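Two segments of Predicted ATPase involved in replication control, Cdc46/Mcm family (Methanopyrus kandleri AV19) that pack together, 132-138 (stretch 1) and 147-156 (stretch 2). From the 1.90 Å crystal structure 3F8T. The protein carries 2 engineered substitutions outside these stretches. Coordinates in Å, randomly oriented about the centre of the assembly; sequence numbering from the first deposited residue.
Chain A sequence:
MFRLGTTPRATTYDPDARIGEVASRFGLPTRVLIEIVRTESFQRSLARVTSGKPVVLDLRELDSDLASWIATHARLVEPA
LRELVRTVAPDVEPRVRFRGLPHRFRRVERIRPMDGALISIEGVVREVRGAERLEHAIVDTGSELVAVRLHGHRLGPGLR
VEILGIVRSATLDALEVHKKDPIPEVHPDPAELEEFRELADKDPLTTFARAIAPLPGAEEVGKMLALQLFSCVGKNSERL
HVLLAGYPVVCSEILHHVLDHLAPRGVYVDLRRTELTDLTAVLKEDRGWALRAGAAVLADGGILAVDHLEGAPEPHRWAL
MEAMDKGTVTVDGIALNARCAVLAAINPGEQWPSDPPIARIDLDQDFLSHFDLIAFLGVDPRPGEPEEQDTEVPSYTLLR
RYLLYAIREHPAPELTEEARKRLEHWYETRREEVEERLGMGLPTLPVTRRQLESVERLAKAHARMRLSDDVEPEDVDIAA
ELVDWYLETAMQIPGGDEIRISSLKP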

# COMPACT_ATOMS: atom_id res chain seq x y z
N GLU A 132 27.90 5.21 6.21
CA GLU A 132 28.10 6.25 5.21
C GLU A 132 27.15 5.97 4.05
O GLU A 132 26.60 6.90 3.44
CB GLU A 132 29.56 6.26 4.75
CG GLU A 132 29.96 7.43 3.89
CD GLU A 132 29.58 7.26 2.42
OE1 GLU A 132 29.36 8.30 1.77
OE2 GLU A 132 29.50 6.11 1.92
N ARG A 133 26.95 4.68 3.76
CA ARG A 133 26.16 4.21 2.63
C ARG A 133 24.97 3.36 3.11
O ARG A 133 25.05 2.69 4.14
CB ARG A 133 27.05 3.38 1.71
CG ARG A 133 26.46 3.06 0.34
CD ARG A 133 27.43 2.26 -0.54
NE ARG A 133 27.70 0.92 -0.01
CZ ARG A 133 28.08 -0.12 -0.77
NH1 ARG A 133 28.21 0.01 -2.09
NH2 ARG A 133 28.30 -1.30 -0.20
N LEU A 134 23.88 3.40 2.35
CA LEU A 134 22.76 2.47 2.53
C LEU A 134 23.20 1.09 2.05
O LEU A 134 23.59 0.93 0.89
CB LEU A 134 21.54 2.99 1.75
CG LEU A 134 20.29 2.15 1.53
CD1 LEU A 134 19.65 1.75 2.85
CD2 LEU A 134 19.30 2.93 0.66
N GLU A 135 23.15 0.09 2.94
CA GLU A 135 23.83 -1.19 2.70
C GLU A 135 22.94 -2.43 2.69
O GLU A 135 23.17 -3.34 1.90
CB GLU A 135 24.95 -1.42 3.72
CG GLU A 135 26.05 -0.36 3.70
CD GLU A 135 27.01 -0.47 4.87
OE1 GLU A 135 26.70 -1.17 5.86
OE2 GLU A 135 28.09 0.17 4.80
N HIS A 136 21.98 -2.49 3.62
CA HIS A 136 21.17 -3.69 3.82
C HIS A 136 19.69 -3.35 3.94
O HIS A 136 19.33 -2.28 4.42
CB HIS A 136 21.56 -4.42 5.10
CG HIS A 136 22.91 -5.06 5.06
ND1 HIS A 136 23.09 -6.39 4.75
CD2 HIS A 136 24.15 -4.55 5.30
CE1 HIS A 136 24.38 -6.68 4.79
NE2 HIS A 136 25.04 -5.58 5.12
N ALA A 137 18.84 -4.28 3.53
CA ALA A 137 17.41 -4.14 3.73
C ALA A 137 16.80 -5.48 4.14
O ALA A 137 17.37 -6.56 3.87
CB ALA A 137 16.74 -3.60 2.48
N ILE A 138 15.65 -5.40 4.80
CA ILE A 138 14.83 -6.60 5.02
C ILE A 138 13.52 -6.36 4.28
O ILE A 138 12.90 -5.30 4.46
CB ILE A 138 14.54 -6.86 6.50
CG1 ILE A 138 15.83 -7.21 7.27
CG2 ILE A 138 13.49 -7.97 6.66
CD1 ILE A 138 15.66 -7.06 8.78
N ALA A 147 16.53 -10.99 3.71
CA ALA A 147 17.65 -10.06 3.87
C ALA A 147 18.23 -9.75 2.50
O ALA A 147 18.36 -10.66 1.67
CB ALA A 147 18.74 -10.67 4.79
N VAL A 148 18.58 -8.48 2.28
CA VAL A 148 19.09 -7.99 0.99
C VAL A 148 20.34 -7.13 1.17
O VAL A 148 20.32 -6.17 1.95
CB VAL A 148 18.01 -7.15 0.21
CG1 VAL A 148 18.50 -6.79 -1.18
CG2 VAL A 148 16.66 -7.89 0.11
N ARG A 149 21.41 -7.49 0.46
CA ARG A 149 22.60 -6.64 0.34
C ARG A 149 22.37 -5.76 -0.86
O ARG A 149 22.16 -6.26 -1.97
CB ARG A 149 23.88 -7.48 0.19
CG ARG A 149 24.43 -8.03 1.49
CD ARG A 149 25.78 -8.75 1.27
NE ARG A 149 25.57 -10.02 0.58
CZ ARG A 149 25.42 -11.19 1.19
NH1 ARG A 149 25.46 -11.28 2.51
NH2 ARG A 149 25.21 -12.28 0.47
N LEU A 150 22.39 -4.45 -0.64
CA LEU A 150 21.89 -3.50 -1.64
C LEU A 150 22.88 -3.11 -2.73
O LEU A 150 22.47 -2.77 -3.83
CB LEU A 150 21.30 -2.25 -0.97
CG LEU A 150 20.02 -2.47 -0.14
CD1 LEU A 150 19.74 -1.26 0.72
CD2 LEU A 150 18.83 -2.79 -1.04
N HIS A 151 24.17 -3.12 -2.41
CA HIS A 151 25.21 -2.81 -3.41
C HIS A 151 24.94 -1.49 -4.13
O HIS A 151 24.98 -1.42 -5.37
CB HIS A 151 25.35 -3.96 -4.43
CG HIS A 151 25.66 -5.28 -3.80
ND1 HIS A 151 26.84 -5.52 -3.12
CD2 HIS A 151 24.95 -6.43 -3.75
CE1 HIS A 151 26.83 -6.77 -2.67
NE2 HIS A 151 25.70 -7.34 -3.05
N GLY A 152 24.65 -0.43 -3.37
CA GLY A 152 24.44 0.90 -3.95
C GLY A 152 23.04 1.20 -4.43
O GLY A 152 22.72 2.36 -4.75
N HIS A 153 22.19 0.18 -4.49
CA HIS A 153 20.80 0.37 -4.92
C HIS A 153 19.98 0.95 -3.80
O HIS A 153 20.10 0.54 -2.64
CB HIS A 153 20.20 -0.93 -5.41
CG HIS A 153 20.90 -1.51 -6.60
ND1 HIS A 153 21.91 -2.44 -6.48
CD2 HIS A 153 20.76 -1.27 -7.92
CE1 HIS A 153 22.36 -2.76 -7.68
NE2 HIS A 153 21.67 -2.07 -8.57
N ARG A 154 19.14 1.92 -4.13
CA ARG A 154 18.40 2.63 -3.11
C ARG A 154 16.93 2.20 -2.99
O ARG A 154 16.30 1.75 -3.95
CB ARG A 154 18.52 4.15 -3.33
CG ARG A 154 19.81 4.72 -2.73
CD ARG A 154 20.22 6.04 -3.37
NE ARG A 154 19.21 7.09 -3.23
CZ ARG A 154 19.10 7.93 -2.20
NH1 ARG A 154 19.95 7.87 -1.17
NH2 ARG A 154 18.13 8.85 -2.19
N LEU A 155 16.43 2.31 -1.77
CA LEU A 155 15.03 2.08 -1.45
C LEU A 155 14.85 2.53 -0.00
O LEU A 155 15.83 2.98 0.64
CB LEU A 155 14.62 0.60 -1.69
CG LEU A 155 15.55 -0.55 -1.30
CD1 LEU A 155 15.81 -0.60 0.22
CD2 LEU A 155 15.01 -1.87 -1.79
N GLY A 156 13.63 2.44 0.53
CA GLY A 156 13.39 2.88 1.90
C GLY A 156 12.25 2.12 2.56
O GLY A 156 11.45 1.50 1.87
O HOH W 1 24.99 -0.64 -0.78
O HOH W 2 22.55 1.70 -1.45
O HOH W 3 25.70 -3.64 -0.21

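What holds the two backbones at their spacing? They run antiparallel, and Ala137 pairs with Val148 through two hydrogen bonds: Ala137 N to Val148 O at 2.9 Å and Val148 N to Ala137 O at 2.8 Å. Leu150 N adds a nearly straight one to Glu135 O, also 2.9 Å. The CA of His136 fits in close enough to place it 3.2 Å from Val148 O, a CA-H...O contact.

Which bumps fill which hollows? Leu134 is the main knob, its side chain aimed at stretch 2. Its CG rests 3.5 Å from Leu150 CD1, while its CD2 reaches the chain beyond the turn, 3.9 Å from Arg154 CG and 3.5 Å from Leu155 O. Leu134 thus sits in a hollow made by Leu150 and the returning segment. The small Ala137 leaves room for larger neighbours on its face of the sheet: its CB lies 3.9 Å from Leu155 CD1, 4.2 Å from Leu150 CD2 and 4.4 Å from Val148 CB.

What lies on the other face? His136 and Arg149 form a non-hydrogen-bonded pair there, and the end of the imidazole comes close to its partner, with His136 CE1 3.6 Å from Arg149 CG. The contact is with the aliphatic part of the arginine, whose NE and NH2 are hydrogen-bonded elsewhere in the structure.

How is the gap at the turn closed? The type I' turn from Leu150 to His153 leaves the backbone of Leu134 without a direct hydrogen bond to it, and water bridges the space. Water 1 donates to Leu134 O (2.7 Å) and accepts from Gly152 N (2.6 Å); water 2 donates to Leu134 O (2.7 Å) and His153 O (3.0 Å). Arg133 extends over the turn, its NH1 3.8 Å from Gly152 N, which lies over one face of the guanidinium.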